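Local coordinates for protein fructokinase (Xylella fastidiosa Temecula1, PDB 3LJS) that probably phosphorylates fructose at the expense of ATP, as a sugar kinase of the PfkB (ribokinase-like) family, at residues S86-A91 with D114-V119; A135-M140 with S182-G187; V302-V307 with L323-E328. All blocks are in the same frame, centred on the assembly; numbering follows the deposited sequence.

Interaction 1: S86-A91 with D114-V119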
ATOM      1  N   SER B  86      11.183  -9.351   5.468  1.00 32.67           N
ATOM      2  CA  SER B  86      11.360  -8.536   4.271  1.00 33.15           C
ATOM      3  C   SER B  86      10.588  -9.184   3.133  1.00 32.42           C
ATOM      4  O   SER B  86      10.597  -8.692   2.007  1.00 34.05           O
ATOM      5  CB  SER B  86      12.844  -8.459   3.892  1.00 34.97           C
ATOM      6  OG  SER B  86      13.604  -7.839   4.915  1.00 38.63           O
ATOM      7  N   THR B  87       9.920 -10.292   3.438  1.00 31.99           N
ATOM      8  CA  THR B  87       9.151 -11.041   2.448  1.00 30.47           C
ATOM      9  C   THR B  87       7.887 -10.312   2.009  1.00 30.16           C
ATOM     10  O   THR B  87       7.424 -10.478   0.881  1.00 29.50           O
ATOM     11  CB  THR B  87       8.767 -12.431   3.000  1.00 32.09           C
ATOM     12  OG1 THR B  87       9.960 -13.180   3.260  1.00 33.38           O
ATOM     13  CG2 THR B  87       7.907 -13.196   2.003  1.00 32.50           C
ATOM     14  N   ALA B  88       7.326  -9.512   2.906  1.00 28.17           N
ATOM     15  CA  ALA B  88       6.122  -8.758   2.599  1.00 26.29           C
ATOM     16  C   ALA B  88       6.163  -7.417   3.313  1.00 26.33           C
ATOM     17  O   ALA B  88       6.905  -7.230   4.284  1.00 25.10           O
ATOM     18  CB  ALA B  88       4.880  -9.547   3.013  1.00 25.52           C
ATOM     19  N   LYS B  89       5.360  -6.484   2.821  1.00 24.79           N
ATOM     20  CA  LYS B  89       5.299  -5.148   3.388  1.00 24.42           C
ATOM     21  C   LYS B  89       4.330  -5.069   4.557  1.00 23.85           C
ATOM     22  O   LYS B  89       3.462  -5.931   4.732  1.00 23.22           O
ATOM     23  CB  LYS B  89       4.849  -4.150   2.318  1.00 26.23           C
ATOM     24  CG  LYS B  89       5.723  -4.105   1.072  1.00 29.53           C
ATOM     25  CD  LYS B  89       7.072  -3.492   1.377  1.00 32.53           C
ATOM     26  CE  LYS B  89       7.907  -3.321   0.119  1.00 35.12           C
ATOM     27  NZ  LYS B  89       9.246  -2.763   0.452  1.00 36.94           N
ATOM     28  N   THR B  90       4.489  -4.020   5.353  1.00 22.91           N
ATOM     29  CA  THR B  90       3.608  -3.770   6.479  1.00 21.66           C
ATOM     30  C   THR B  90       2.252  -3.447   5.858  1.00 21.85           C
ATOM     31  O   THR B  90       2.168  -2.669   4.905  1.00 21.94           O
ATOM     32  CB  THR B  90       4.086  -2.553   7.287  1.00 22.16           C
ATOM     33  OG1 THR B  90       5.400  -2.810   7.795  1.00 22.92           O
ATOM     34  CG2 THR B  90       3.134  -2.263   8.434  1.00 19.86           C
ATOM     35  N   ALA B  91       1.196  -4.053   6.380  1.00 20.45           N
ATOM     36  CA  ALA B  91      -0.140  -3.811   5.858  1.00 19.65           C
ATOM     37  C   ALA B  91      -0.540  -2.348   6.003  1.00 22.03           C
ATOM     38  O   ALA B  91      -0.129  -1.663   6.949  1.00 21.90           O
ATOM     39  CB  ALA B  91      -1.151  -4.695   6.583  1.00 17.57           C
ATOM     40  N   ASP B 114       2.409  -9.053   8.782  1.00 21.41           N
ATOM     41  CA  ASP B 114       1.778  -9.655   9.959  1.00 21.89           C
ATOM     42  C   ASP B 114       1.195 -11.047   9.712  1.00 22.03           C
ATOM     43  O   ASP B 114       1.057 -11.845  10.643  1.00 21.26           O
ATOM     44  CB  ASP B 114       0.695  -8.726  10.535  1.00 20.05           C
ATOM     45  CG  ASP B 114      -0.588  -8.743   9.728  1.00 21.34           C
ATOM     46  OD1 ASP B 114      -0.706  -7.974   8.744  1.00 24.75           O
ATOM     47  OD2 ASP B 114      -1.488  -9.533  10.079  1.00 24.54           O
ATOM     48  N   LEU B 115       0.863 -11.338   8.456  1.00 22.46           N
ATOM     49  CA  LEU B 115       0.299 -12.638   8.084  1.00 23.00           C
ATOM     50  C   LEU B 115       1.335 -13.764   8.059  1.00 22.47           C
ATOM     51  O   LEU B 115       0.976 -14.938   7.986  1.00 21.73           O
ATOM     52  CB  LEU B 115      -0.338 -12.558   6.693  1.00 24.43           C
ATOM     53  CG  LEU B 115      -1.822 -12.255   6.467  1.00 28.36           C
ATOM     54  CD1 LEU B 115      -2.574 -12.152   7.769  1.00 28.13           C
ATOM     55  CD2 LEU B 115      -1.939 -10.986   5.657  1.00 26.05           C
ATOM     56  N   LEU B 116       2.614 -13.408   8.121  1.00 22.17           N
ATOM     57  CA  LEU B 116       3.683 -14.402   8.046  1.00 22.46           C
ATOM     58  C   LEU B 116       4.228 -14.909   9.376  1.00 22.52           C
ATOM     59  O   LEU B 116       5.191 -15.677   9.404  1.00 20.56           O
ATOM     60  CB  LEU B 116       4.825 -13.850   7.186  1.00 22.69           C
ATOM     61  CG  LEU B 116       4.816 -14.124   5.672  1.00 28.21           C
ATOM     62  CD1 LEU B 116       3.430 -14.436   5.161  1.00 29.38           C
ATOM     63  CD2 LEU B 116       5.407 -12.921   4.957  1.00 27.82           C
ATOM     64  N   PHE B 117       3.623 -14.483  10.479  1.00 22.33           N
ATOM     65  CA  PHE B 117       4.062 -14.947  11.791  1.00 21.37           C
ATOM     66  C   PHE B 117       3.720 -16.439  11.855  1.00 20.22           C
ATOM     67  O   PHE B 117       2.620 -16.841  11.489  1.00 20.10           O
ATOM     68  CB  PHE B 117       3.307 -14.200  12.899  1.00 20.07           C
ATOM     69  CG  PHE B 117       3.859 -14.436  14.280  1.00 20.98           C
ATOM     70  CD1 PHE B 117       4.664 -13.479  14.894  1.00 19.98           C
ATOM     71  CD2 PHE B 117       3.570 -15.611  14.972  1.00 20.19           C
ATOM     72  CE1 PHE B 117       5.174 -13.686  16.181  1.00 20.36           C
ATOM     73  CE2 PHE B 117       4.076 -15.830  16.258  1.00 20.44           C
ATOM     74  CZ  PHE B 117       4.878 -14.864  16.863  1.00 19.60           C
ATOM     75  N   ARG B 118       4.662 -17.260  12.302  1.00 21.65           N
ATOM     76  CA  ARG B 118       4.418 -18.698  12.402  1.00 22.57           C
ATOM     77  C   ARG B 118       4.677 -19.170  13.826  1.00 22.46           C
ATOM     78  O   ARG B 118       5.320 -18.469  14.607  1.00 22.57           O
ATOM     79  CB  ARG B 118       5.300 -19.467  11.402  1.00 25.23           C
ATOM     80  CG  ARG B 118       4.898 -19.246   9.934  1.00 26.56           C
ATOM     81  CD  ARG B 118       3.474 -19.746   9.654  1.00 29.92           C
ATOM     82  NE  ARG B 118       3.014 -19.418   8.303  1.00 31.51           N
ATOM     83  CZ  ARG B 118       2.261 -18.366   7.987  1.00 34.08           C
ATOM     84  NH1 ARG B 118       1.851 -17.511   8.925  1.00 28.88           N
ATOM     85  NH2 ARG B 118       1.929 -18.153   6.718  1.00 33.85           N
ATOM     86  N   VAL B 119       4.175 -20.354  14.162  1.00 22.48           N
ATOM     87  CA  VAL B 119       4.330 -20.887  15.512  1.00 24.14           C
ATOM     88  C   VAL B 119       5.767 -20.850  16.019  1.00 24.66           C
ATOM     89  O   VAL B 119       6.004 -20.625  17.206  1.00 24.28           O
ATOM     90  CB  VAL B 119       3.779 -22.327  15.605  1.00 24.28           C
ATOM     91  CG1 VAL B 119       4.055 -22.904  16.986  1.00 27.90           C
ATOM     92  CG2 VAL B 119       2.276 -22.312  15.342  1.00 25.10           C
TER
HETATM   93  O   HOH W   1       1.369  -6.247   8.330  1.00 22.60           O
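Where the four-stranded lid sheet of this ribokinase-type kinase meets its nine-stranded core, the loop carrying Ala91 lies against the loop carrying Asp114. A water links the two loops. It accepts from Ala91 N (2.9 Å) and from Asp114 N (3.0 Å), and donates to Asp114 OD1 (2.7 Å). Asp114 can offer both atoms to one water because its CG stands between the backbone N and the carbonyl carbon (chi1 77°), folding the carboxylate back beside its own amide. The other oxygen, OD2, forms a salt bridge with Arg109, so the carboxylate is held at both oxygens. Ala91 suits its place by being small: its CB lies 4.0 Å from Asp114 OD1, beside the water bound to its own N.

Farther from the water the contact turns apolar and more open to solvent. Leu116 CD2 reaches Ala88 CB at 3.9 Å and Thr87 CG2, also at 3.9 Å, the Thr87 and Leu116 side chains running at about a right angle. The bend beyond Leu116 is tied by Arg118, whose NH1 donates to Leu115 O (2.9 Å) and to Phe117 O (2.8 Å). Thr90 O accepts from Tyr108 OH of the second subunit, which places these loops at the dimer contact made by the lid, as in the lid-mediated dimers of several ribokinase-like sugar kinases.

Interaction 2: A135-M140 with S182-G187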
ATOM      1  N   ALA B 135      -6.285 -11.752  21.448  1.00 16.41           N
ATOM      2  CA  ALA B 135      -6.244 -11.854  19.989  1.00 17.60           C
ATOM      3  C   ALA B 135      -7.565 -11.396  19.374  1.00 18.91           C
ATOM      4  O   ALA B 135      -8.565 -11.253  20.075  1.00 17.85           O
ATOM      5  CB  ALA B 135      -5.947 -13.293  19.571  1.00 18.04           C
ATOM      6  N   CYS B 136      -7.550 -11.166  18.061  1.00 18.97           N
ATOM      7  CA  CYS B 136      -8.725 -10.724  17.310  1.00 20.14           C
ATOM      8  C   CYS B 136      -8.850 -11.602  16.063  1.00 19.42           C
ATOM      9  O   CYS B 136      -7.927 -12.346  15.751  1.00 20.25           O
ATOM     10  CB  CYS B 136      -8.570  -9.251  16.922  1.00 21.18           C
ATOM     11  SG  CYS B 136      -8.540  -8.135  18.371  1.00 28.98           S
ATOM     12  N   SER B 137      -9.970 -11.522  15.347  1.00 19.16           N
ATOM     13  CA  SER B 137     -10.155 -12.381  14.173  1.00 21.01           C
ATOM     14  C   SER B 137      -9.358 -12.008  12.924  1.00 21.56           C
ATOM     15  O   SER B 137      -9.294 -12.793  11.976  1.00 22.50           O
ATOM     16  CB  SER B 137     -11.644 -12.486  13.806  1.00 19.87           C
ATOM     17  OG  SER B 137     -12.125 -11.276  13.249  1.00 20.94           O
ATOM     18  N   ASN B 138      -8.744 -10.831  12.907  1.00 21.40           N
ATOM     19  CA  ASN B 138      -7.977 -10.437  11.730  1.00 22.97           C
ATOM     20  C   ASN B 138      -6.774 -11.336  11.499  1.00 22.37           C
ATOM     21  O   ASN B 138      -6.301 -11.468  10.369  1.00 23.41           O
ATOM     22  CB  ASN B 138      -7.550  -8.975  11.834  1.00 23.77           C
ATOM     23  CG  ASN B 138      -8.736  -8.039  11.812  1.00 30.55           C
ATOM     24  OD1 ASN B 138      -9.616  -8.161  10.955  1.00 26.80           O
ATOM     25  ND2 ASN B 138      -8.778  -7.103  12.761  1.00 34.06           N
ATOM     26  N   SER B 139      -6.287 -11.968  12.560  1.00 21.14           N
ATOM     27  CA  SER B 139      -5.156 -12.882  12.425  1.00 21.61           C
ATOM     28  C   SER B 139      -5.673 -14.293  12.121  1.00 21.60           C
ATOM     29  O   SER B 139      -5.020 -15.290  12.430  1.00 20.96           O
ATOM     30  CB  SER B 139      -4.301 -12.887  13.700  1.00 20.12           C
ATOM     31  OG  SER B 139      -5.041 -13.334  14.821  1.00 21.17           O
HETATM   32  N   MSE B 140      -6.853 -14.362  11.508  1.00 22.95           N
HETATM   33  CA  MSE B 140      -7.465 -15.636  11.129  1.00 24.21           C
HETATM   34  C   MSE B 140      -7.952 -15.577   9.679  1.00 24.84           C
HETATM   35  O   MSE B 140      -8.684 -16.460   9.228  1.00 24.12           O
HETATM   36  CB  MSE B 140      -8.668 -15.947  12.028  1.00 25.33           C
HETATM   37  CG  MSE B 140      -8.339 -16.147  13.497  1.00 29.03           C
HETATM   38 SE   MSE B 140      -9.946 -16.413  14.576  1.00 38.01          SE
HETATM   39  CE  MSE B 140      -9.070 -16.473  16.310  1.00 29.73           C
ATOM     40  N   SER B 182     -16.528 -20.980  10.457  1.00 28.40           N
ATOM     41  CA  SER B 182     -15.764 -22.058  11.071  1.00 28.96           C
ATOM     42  C   SER B 182     -14.625 -21.591  11.983  1.00 27.98           C
ATOM     43  O   SER B 182     -14.508 -22.037  13.127  1.00 26.88           O
ATOM     44  CB  SER B 182     -15.204 -22.969   9.981  1.00 30.63           C
ATOM     45  OG  SER B 182     -14.516 -24.059  10.557  1.00 39.44           O
ATOM     46  N   ARG B 183     -13.779 -20.701  11.477  1.00 27.04           N
ATOM     47  CA  ARG B 183     -12.656 -20.201  12.265  1.00 26.26           C
ATOM     48  C   ARG B 183     -13.113 -19.338  13.432  1.00 24.55           C
ATOM     49  O   ARG B 183     -12.561 -19.425  14.529  1.00 24.81           O
ATOM     50  CB  ARG B 183     -11.701 -19.406  11.381  1.00 26.00           C
ATOM     51  CG  ARG B 183     -10.935 -20.266  10.405  1.00 26.82           C
ATOM     52  CD  ARG B 183     -10.193 -19.405   9.421  1.00 29.29           C
ATOM     53  NE  ARG B 183      -9.660 -20.202   8.326  1.00 30.48           N
ATOM     54  CZ  ARG B 183      -9.250 -19.694   7.172  1.00 30.51           C
ATOM     55  NH1 ARG B 183      -9.310 -18.384   6.965  1.00 25.40           N
ATOM     56  NH2 ARG B 183      -8.791 -20.500   6.221  1.00 30.52           N
ATOM     57  N   LEU B 184     -14.118 -18.505  13.195  1.00 22.58           N
ATOM     58  CA  LEU B 184     -14.630 -17.645  14.246  1.00 24.09           C
ATOM     59  C   LEU B 184     -15.135 -18.489  15.414  1.00 24.63           C
ATOM     60  O   LEU B 184     -14.812 -18.207  16.566  1.00 24.12           O
ATOM     61  CB  LEU B 184     -15.749 -16.747  13.709  1.00 23.66           C
ATOM     62  CG  LEU B 184     -15.310 -15.791  12.591  1.00 25.92           C
ATOM     63  CD1 LEU B 184     -16.494 -14.952  12.121  1.00 23.23           C
ATOM     64  CD2 LEU B 184     -14.188 -14.892  13.102  1.00 24.10           C
ATOM     65  N   TRP B 185     -15.918 -19.527  15.125  1.00 25.10           N
ATOM     66  CA  TRP B 185     -16.433 -20.386  16.192  1.00 24.56           C
ATOM     67  C   TRP B 185     -15.305 -21.111  16.919  1.00 24.41           C
ATOM     68  O   TRP B 185     -15.371 -21.305  18.129  1.00 23.80           O
ATOM     69  CB  TRP B 185     -17.431 -21.419  15.648  1.00 25.21           C
ATOM     70  CG  TRP B 185     -18.828 -20.890  15.484  1.00 26.69           C
ATOM     71  CD1 TRP B 185     -19.515 -20.732  14.311  1.00 27.71           C
ATOM     72  CD2 TRP B 185     -19.704 -20.441  16.525  1.00 26.71           C
ATOM     73  NE1 TRP B 185     -20.764 -20.213  14.559  1.00 28.73           N
ATOM     74  CE2 TRP B 185     -20.907 -20.025  15.908  1.00 28.53           C
ATOM     75  CE3 TRP B 185     -19.591 -20.350  17.919  1.00 26.60           C
ATOM     76  CZ2 TRP B 185     -21.990 -19.526  16.639  1.00 28.73           C
ATOM     77  CZ3 TRP B 185     -20.670 -19.852  18.647  1.00 28.93           C
ATOM     78  CH2 TRP B 185     -21.854 -19.446  18.002  1.00 28.96           C
ATOM     79  N   LYS B 186     -14.273 -21.517  16.186  1.00 23.75           N
ATOM     80  CA  LYS B 186     -13.159 -22.209  16.816  1.00 24.49           C
ATOM     81  C   LYS B 186     -12.434 -21.273  17.778  1.00 23.30           C
ATOM     82  O   LYS B 186     -12.091 -21.660  18.900  1.00 23.85           O
ATOM     83  CB  LYS B 186     -12.174 -22.734  15.773  1.00 27.06           C
ATOM     84  CG  LYS B 186     -11.017 -23.494  16.397  1.00 30.95           C
ATOM     85  CD  LYS B 186     -10.287 -24.351  15.382  1.00 36.77           C
ATOM     86  CE  LYS B 186      -9.203 -25.187  16.052  1.00 39.03           C
ATOM     87  NZ  LYS B 186      -8.535 -26.099  15.078  1.00 40.51           N
ATOM     88  N   GLY B 187     -12.195 -20.043  17.338  1.00 21.50           N
ATOM     89  CA  GLY B 187     -11.527 -19.084  18.198  1.00 20.79           C
ATOM     90  C   GLY B 187     -12.367 -18.853  19.442  1.00 22.37           C
ATOM     91  O   GLY B 187     -11.851 -18.818  20.565  1.00 19.83           O
TER
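Arg183 and Leu184, on helix 181-189, pack over Met140 and Ser137 in the short 3-10 turn and loop that follow strand 130-136. The helix belongs to a beta-alpha-beta crossover of the Rossmann-like core, connecting strand 162-166 to its parallel neighbour 193-197.

Arg183 carries the contact from CB to its tip. Its CB leaves the helix toward the loop, and CG continues in an extended course (chi2 171°), so CD arrives at 3.3 Å from Met140 O. NE (4.0 Å) and CZ (3.9 Å) stand back from Met140 O. At the tip, NH1 donates to Met140 O over 3.0 Å, but the bond is weak, bent to 133° at the hydrogen and oblique to the guanidinium. CD and NH1 thus bracket the oxygen. Ala143 of helix 143-158 and Trp174 also touch this side chain.

Met140, modelled as selenomethionine, lies between loop and helix with an unbranched, flexible chain. Extended beyond CG, it brings SE to 4.0 Å from Arg183 O and its methyl CE to 4.1 Å from Gly187 CA. Glycine suits that helical turn, since the methyl lies where a side chain would otherwise project. Phe150 and Phe165 border the same methionine.

Ser137 faces two ways. Its hydroxyl hydrogen-bonds with Leu167 O, just beyond the adjacent strand 162-166, and its side chain is about 6 Å from that of Arg170, an ATP-binding residue. Its closest approach to the helix is through carbon, CB lying 3.6 Å from Leu184 CD2.

Interaction 3: V302-V307 with L323-E328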
ATOM      1  N   VAL B 302     -12.040   4.255  30.235  1.00 16.78           N
ATOM      2  CA  VAL B 302     -10.880   4.291  29.347  1.00 17.08           C
ATOM      3  C   VAL B 302     -11.359   4.528  27.905  1.00 18.35           C
ATOM      4  O   VAL B 302     -10.816   5.368  27.179  1.00 17.68           O
ATOM      5  CB  VAL B 302     -10.089   2.950  29.400  1.00 18.36           C
ATOM      6  CG1 VAL B 302      -8.936   2.978  28.389  1.00 16.26           C
ATOM      7  CG2 VAL B 302      -9.541   2.719  30.812  1.00 16.30           C
ATOM      8  N   GLY B 303     -12.384   3.782  27.500  1.00 18.23           N
ATOM      9  CA  GLY B 303     -12.918   3.923  26.158  1.00 20.50           C
ATOM     10  C   GLY B 303     -13.468   5.310  25.899  1.00 21.87           C
ATOM     11  O   GLY B 303     -13.338   5.843  24.799  1.00 21.64           O
ATOM     12  N   ALA B 304     -14.079   5.905  26.918  1.00 20.59           N
ATOM     13  CA  ALA B 304     -14.657   7.236  26.784  1.00 21.99           C
ATOM     14  C   ALA B 304     -13.600   8.331  26.654  1.00 23.67           C
ATOM     15  O   ALA B 304     -13.835   9.351  26.000  1.00 22.51           O
ATOM     16  CB  ALA B 304     -15.572   7.526  27.979  1.00 21.25           C
ATOM     17  N   LEU B 305     -12.439   8.122  27.268  1.00 22.81           N
ATOM     18  CA  LEU B 305     -11.364   9.113  27.229  1.00 22.30           C
ATOM     19  C   LEU B 305     -10.441   8.993  26.026  1.00 24.16           C
ATOM     20  O   LEU B 305      -9.773   9.964  25.655  1.00 23.83           O
ATOM     21  CB  LEU B 305     -10.533   9.033  28.510  1.00 21.68           C
ATOM     22  CG  LEU B 305     -11.188   9.550  29.796  1.00 23.55           C
ATOM     23  CD1 LEU B 305     -10.366   9.120  31.005  1.00 23.73           C
ATOM     24  CD2 LEU B 305     -11.304  11.068  29.729  1.00 24.23           C
ATOM     25  N   ALA B 306     -10.383   7.804  25.430  1.00 24.08           N
ATOM     26  CA  ALA B 306      -9.531   7.580  24.268  1.00 24.25           C
ATOM     27  C   ALA B 306      -9.970   8.492  23.129  1.00 26.30           C
ATOM     28  O   ALA B 306     -11.163   8.682  22.906  1.00 26.21           O
ATOM     29  CB  ALA B 306      -9.610   6.115  23.828  1.00 23.27           C
ATOM     30  N   VAL B 307      -9.003   9.054  22.409  1.00 28.58           N
ATOM     31  CA  VAL B 307      -9.309   9.944  21.295  1.00 31.57           C
ATOM     32  C   VAL B 307      -9.023   9.272  19.956  1.00 33.19           C
ATOM     33  O   VAL B 307      -7.955   8.694  19.761  1.00 32.25           O
ATOM     34  CB  VAL B 307      -8.482  11.241  21.377  1.00 31.94           C
ATOM     35  CG1 VAL B 307      -8.737  12.101  20.142  1.00 32.48           C
ATOM     36  CG2 VAL B 307      -8.838  12.000  22.649  1.00 31.55           C
ATOM     37  N   LEU B 323      -9.164   7.428  36.394  1.00 18.44           N
ATOM     38  CA  LEU B 323      -9.693   7.447  37.750  1.00 19.44           C
ATOM     39  C   LEU B 323     -10.379   8.778  38.068  1.00 20.64           C
ATOM     40  O   LEU B 323     -11.380   8.799  38.779  1.00 20.69           O
ATOM     41  CB  LEU B 323      -8.577   7.154  38.765  1.00 19.52           C
ATOM     42  CG  LEU B 323      -7.978   5.742  38.678  1.00 21.53           C
ATOM     43  CD1 LEU B 323      -6.856   5.578  39.702  1.00 22.54           C
ATOM     44  CD2 LEU B 323      -9.078   4.704  38.927  1.00 19.43           C
ATOM     45  N   SER B 324      -9.856   9.884  37.533  1.00 21.56           N
ATOM     46  CA  SER B 324     -10.462  11.190  37.780  1.00 22.58           C
ATOM     47  C   SER B 324     -11.843  11.254  37.157  1.00 22.93           C
ATOM     48  O   SER B 324     -12.769  11.813  37.750  1.00 23.01           O
ATOM     49  CB  SER B 324      -9.604  12.326  37.204  1.00 23.47           C
ATOM     50  OG  SER B 324      -8.379  12.434  37.900  1.00 29.29           O
ATOM     51  N   LEU B 325     -11.984  10.698  35.956  1.00 21.42           N
ATOM     52  CA  LEU B 325     -13.281  10.701  35.281  1.00 22.17           C
ATOM     53  C   LEU B 325     -14.301   9.918  36.097  1.00 22.58           C
ATOM     54  O   LEU B 325     -15.435  10.364  36.292  1.00 22.97           O
ATOM     55  CB  LEU B 325     -13.177  10.087  33.881  1.00 21.90           C
ATOM     56  CG  LEU B 325     -14.525   9.841  33.191  1.00 22.22           C
ATOM     57  CD1 LEU B 325     -15.287  11.153  33.051  1.00 21.69           C
ATOM     58  CD2 LEU B 325     -14.301   9.202  31.824  1.00 20.92           C
ATOM     59  N   ILE B 326     -13.897   8.745  36.571  1.00 22.18           N
ATOM     60  CA  ILE B 326     -14.787   7.905  37.365  1.00 23.78           C
ATOM     61  C   ILE B 326     -15.151   8.600  38.677  1.00 25.01           C
ATOM     62  O   ILE B 326     -16.300   8.555  39.120  1.00 25.81           O
ATOM     63  CB  ILE B 326     -14.129   6.557  37.685  1.00 22.96           C
ATOM     64  CG1 ILE B 326     -13.843   5.804  36.383  1.00 24.09           C
ATOM     65  CG2 ILE B 326     -15.040   5.737  38.596  1.00 24.22           C
ATOM     66  CD1 ILE B 326     -13.007   4.548  36.574  1.00 22.57           C
ATOM     67  N   GLN B 327     -14.158   9.232  39.295  1.00 26.25           N
ATOM     68  CA  GLN B 327     -14.365   9.943  40.554  1.00 29.79           C
ATOM     69  C   GLN B 327     -15.324  11.117  40.344  1.00 33.36           C
ATOM     70  O   GLN B 327     -16.276  11.292  41.103  1.00 33.29           O
ATOM     71  CB  GLN B 327     -13.018  10.448  41.089  1.00 30.39           C
ATOM     72  CG  GLN B 327     -13.090  11.319  42.344  1.00 31.92           C
ATOM     73  CD  GLN B 327     -13.673  10.595  43.544  1.00 33.90           C
ATOM     74  OE1 GLN B 327     -13.539   9.379  43.680  1.00 34.52           O
ATOM     75  NE2 GLN B 327     -14.307  11.348  44.433  1.00 35.85           N
ATOM     76  N   GLU B 328     -15.069  11.912  39.308  1.00 37.33           N
ATOM     77  CA  GLU B 328     -15.902  13.070  38.989  1.00 43.01           C
ATOM     78  C   GLU B 328     -17.320  12.679  38.620  1.00 45.86           C
ATOM     79  O   GLU B 328     -18.279  13.119  39.252  1.00 46.19           O
ATOM     80  CB  GLU B 328     -15.298  13.866  37.830  1.00 44.37           C
ATOM     81  CG  GLU B 328     -14.022  14.583  38.188  1.00 49.12           C
ATOM     82  CD  GLU B 328     -14.189  15.434  39.428  1.00 53.11           C
ATOM     83  OE1 GLU B 328     -15.005  16.381  39.392  1.00 54.97           O
ATOM     84  OE2 GLU B 328     -13.513  15.150  40.441  1.00 53.42           O
TER
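Leu305, in the last turn of helix 289-305, faces Leu325 on the C-terminal helix 319-328, their CA atoms 8.4 Å apart and no hydrogen bond passing between 302-307 and 323-328. The first helix stops here: Ala306 N still donates to Val302 O (3.0 Å), but Ala306 itself has left helical angles and leads into a short strand.

The contact is carried by leucine branches. Leu325 CG is set anti to the backbone N (chi1 171°), which sends CD2 across to the other helix, where it lies 3.7 Å from Leu305 CG and 4.0 Å from Leu305 CD1. The same CD1 rests 4.1 Å from Leu325 CB. The two side chains slide past each other in opposite directions, so each lies along the flank of its partner. Ala304 joins from the preceding position, its CB 4.4 Å from Leu325 CD2; its short methyl adds to the apolar surface beside the leucine pair.

Around the pair, Phe250 touches both Ala304 and Leu325, while Pro317 and Val322 touch Leu305. Branched aliphatic groups serve well at this partly exposed seam, having no polar atoms to satisfy. It is helix-on-helix packing on the outer layer of the alpha/beta core, by which the final helix of a ribokinase-like fold is held to the helix before it.

Overall arrangement
From the N terminus, interaction 1 closes first, bringing together the loop after strand 82-85 and the loop after strand 103-108 around two lid strands, 92-97 and 103-108. Interaction 2 then closes over helix 143-158 and strand 162-166, tying strand 130-136 to helix 181-189 in the core. Interaction 3 closes the short 307-315 hairpin and joins the last two helices. The three loops follow in series; none nests in or crosses another. Interactions 1 and 2 are neighbours, with centres 18 Å apart and nearest atoms about 5 Å apart, whereas 302-307 with 323-328 lies on the opposite side of the chain's centre from both.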